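Local coordinates for uncharacterized protein (Cytophaga hutchinsonii ATCC 33406, PDB 3FF4) that is of unknown function but carries a Rossmann-like CoA-binding domain and so may bind coenzyme A or a related nucleotide-containing ligand, at residues Gly42-Gly46 / Lys47-Asn51. Residues are numbered along the deposited sequence; the frame is centred on the assembly and turned at random. Where two conformers were deposited one is given.
Sequences GEVLG and KTIIN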
ATOM      1  N   GLY A  42       2.631  -3.740  16.299  1.00 37.34           N
ATOM      2  CA  GLY A  42       1.564  -4.734  16.379  1.00 36.22           C
ATOM      3  C   GLY A  42       1.563  -5.791  15.295  1.00 35.48           C
ATOM      4  O   GLY A  42       2.547  -5.948  14.563  1.00 35.52           O
ATOM      5  N   GLU A  43       0.448  -6.515  15.192  0.50 34.96           N
ATOM      6  CA  GLU A  43       0.291  -7.588  14.201  0.50 34.29           C
ATOM      7  C   GLU A  43      -1.034  -7.439  13.455  0.50 33.77           C
ATOM      8  O   GLU A  43      -2.077  -7.170  14.073  0.50 33.78           O
ATOM      9  CB  GLU A  43       0.290  -8.974  14.863  0.50 34.15           C
ATOM     10  CG  GLU A  43      -1.128  -9.521  15.000  0.50 33.85           C
ATOM     11  CD  GLU A  43      -1.187 -11.001  15.285  0.50 34.24           C
ATOM     12  OE1 GLU A  43      -0.280 -11.524  15.969  0.50 32.76           O
ATOM     13  OE2 GLU A  43      -2.162 -11.635  14.825  0.50 34.43           O
ATOM     14  N   VAL A  44      -0.991  -7.658  12.142  1.00 32.70           N
ATOM     15  CA  VAL A  44      -2.171  -7.556  11.294  1.00 31.57           C
ATOM     16  C   VAL A  44      -2.391  -8.949  10.727  1.00 30.96           C
ATOM     17  O   VAL A  44      -1.541  -9.485  10.005  1.00 29.61           O
ATOM     18  CB  VAL A  44      -1.990  -6.522  10.150  1.00 30.61           C
ATOM     19  CG1 VAL A  44      -3.197  -6.550   9.201  1.00 30.47           C
ATOM     20  CG2 VAL A  44      -1.768  -5.117  10.725  1.00 29.89           C
ATOM     21  N   LEU A  45      -3.507  -9.557  11.117  1.00 30.79           N
ATOM     22  CA  LEU A  45      -3.846 -10.916  10.683  1.00 30.71           C
ATOM     23  C   LEU A  45      -2.660 -11.868  10.745  1.00 30.77           C
ATOM     24  O   LEU A  45      -2.398 -12.602   9.798  1.00 31.52           O
ATOM     25  CB  LEU A  45      -4.433 -10.878   9.266  1.00 30.52           C
ATOM     26  CG  LEU A  45      -5.582  -9.866   9.084  1.00 31.08           C
ATOM     27  CD1 LEU A  45      -5.798  -9.496   7.635  1.00 29.19           C
ATOM     28  CD2 LEU A  45      -6.886 -10.374   9.704  1.00 30.38           C
ATOM     29  N   GLY A  46      -1.922 -11.847  11.844  1.00 30.96           N
ATOM     30  CA  GLY A  46      -0.850 -12.822  12.030  1.00 31.01           C
ATOM     31  C   GLY A  46       0.542 -12.369  11.611  1.00 31.28           C
ATOM     32  O   GLY A  46       1.514 -13.064  11.887  1.00 31.20           O
ATOM     33  N   LYS A  47       0.655 -11.203  10.960  1.00 31.56           N
ATOM     34  CA  LYS A  47       1.952 -10.715  10.509  1.00 31.54           C
ATOM     35  C   LYS A  47       2.377  -9.514  11.320  1.00 31.87           C
ATOM     36  O   LYS A  47       1.619  -8.541  11.458  1.00 32.22           O
ATOM     37  CB  LYS A  47       1.906 -10.337   9.035  1.00 31.87           C
ATOM     38  CG  LYS A  47       1.806 -11.504   8.102  1.00 33.05           C
ATOM     39  CD  LYS A  47       1.427 -11.008   6.724  1.00 34.77           C
ATOM     40  CE  LYS A  47       1.607 -12.068   5.683  1.00 39.29           C
ATOM     41  NZ  LYS A  47       2.914 -11.825   4.974  1.00 43.41           N
ATOM     42  N   THR A  48       3.588  -9.589  11.865  1.00 31.26           N
ATOM     43  CA  THR A  48       4.183  -8.459  12.569  1.00 30.92           C
ATOM     44  C   THR A  48       4.263  -7.289  11.592  1.00 30.36           C
ATOM     45  O   THR A  48       4.720  -7.465  10.471  1.00 31.00           O
ATOM     46  CB  THR A  48       5.619  -8.811  13.060  1.00 30.95           C
ATOM     47  OG1 THR A  48       5.584  -9.970  13.911  1.00 32.23           O
ATOM     48  CG2 THR A  48       6.249  -7.644  13.822  1.00 29.64           C
ATOM     49  N   ILE A  49       3.833  -6.103  12.005  1.00 29.88           N
ATOM     50  CA  ILE A  49       3.981  -4.914  11.177  1.00 28.91           C
ATOM     51  C   ILE A  49       5.458  -4.570  11.149  1.00 28.82           C
ATOM     52  O   ILE A  49       6.095  -4.445  12.207  1.00 29.13           O
ATOM     53  CB  ILE A  49       3.191  -3.710  11.751  1.00 29.03           C
ATOM     54  CG1 ILE A  49       1.700  -4.057  11.868  1.00 27.57           C
ATOM     55  CG2 ILE A  49       3.441  -2.446  10.891  1.00 28.40           C
ATOM     56  CD1 ILE A  49       0.893  -3.012  12.642  1.00 28.08           C
ATOM     57  N   ILE A  50       6.005  -4.417   9.946  1.00 28.40           N
ATOM     58  CA  ILE A  50       7.425  -4.092   9.777  1.00 27.48           C
ATOM     59  C   ILE A  50       7.656  -2.602  10.035  1.00 28.20           C
ATOM     60  O   ILE A  50       7.095  -1.729   9.341  1.00 27.37           O
ATOM     61  CB  ILE A  50       7.948  -4.537   8.387  1.00 27.20           C
ATOM     62  CG1 ILE A  50       7.787  -6.060   8.234  1.00 24.45           C
ATOM     63  CG2 ILE A  50       9.395  -4.075   8.185  1.00 25.21           C
ATOM     64  CD1 ILE A  50       7.833  -6.583   6.815  1.00 21.60           C
ATOM     65  N   ASN A  51       8.449  -2.311  11.075  1.00 28.23           N
ATOM     66  CA  ASN A  51       8.641  -0.928  11.478  1.00 28.16           C
ATOM     67  C   ASN A  51       9.894  -0.337  10.872  1.00 29.02           C
ATOM     68  O   ASN A  51      10.080   0.867  10.928  1.00 28.76           O
ATOM     69  CB  ASN A  51       8.633  -0.766  12.998  1.00 27.82           C
ATOM     70  CG  ASN A  51       7.304  -1.134  13.623  1.00 28.71           C
ATOM     71  OD1 ASN A  51       7.278  -1.761  14.670  1.00 31.47           O
ATOM     72  ND2 ASN A  51       6.191  -0.762  12.981  1.00 29.12           N
TER
HETATM   73  O   HOH W   1       5.568  -3.825  14.794  1.00 22.18           O
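Val44 and Ile49 meet on the buried side of this hairpin, CG2 of Val44 lying 3.8 Å from CG1 of Ile49 as the two side chains run aslant one another. In Ile49, CG1 stands beside the backbone N (chi1 -58°) and anti to the carbonyl carbon, which brings that methylene both to Val44 and within 3.4 Å of Gly42 O. Gly42 O also accepts a nearly straight bond from Ile49 N (2.9 Å, 177° at the hydrogen). An alanine here would remove CG1 and CD1, and would probably cost Val44 CG2 its packing partner within the hairpin and leave a gap beside Gly42 O. Further along, Val44 N donates to Lys47 O at 2.8 Å and Lys47 N returns a bond to Val44 O, the reciprocal pair of a beta hairpin with a two-residue loop, Leu45-Gly46, forming a type I' turn from Val44 to Lys47. The hairpin follows strand 34-37 at the edge of the parallel sheet, and Val44 also packs on Tyr21 and Ala24 of helix 19-30. Glu43 and Thr48 occupy the other, exposed face, where contact is sparse: Glu43 CB comes no closer than 3.7 Å to Lys47 O, and Thr48 CG2 stays 4.1 Å from Gly42 O. Beyond the strands, a water donates to Ile49 O and Asn51 OD1 and takes a weak bond from Gly42 N, bridging the segments.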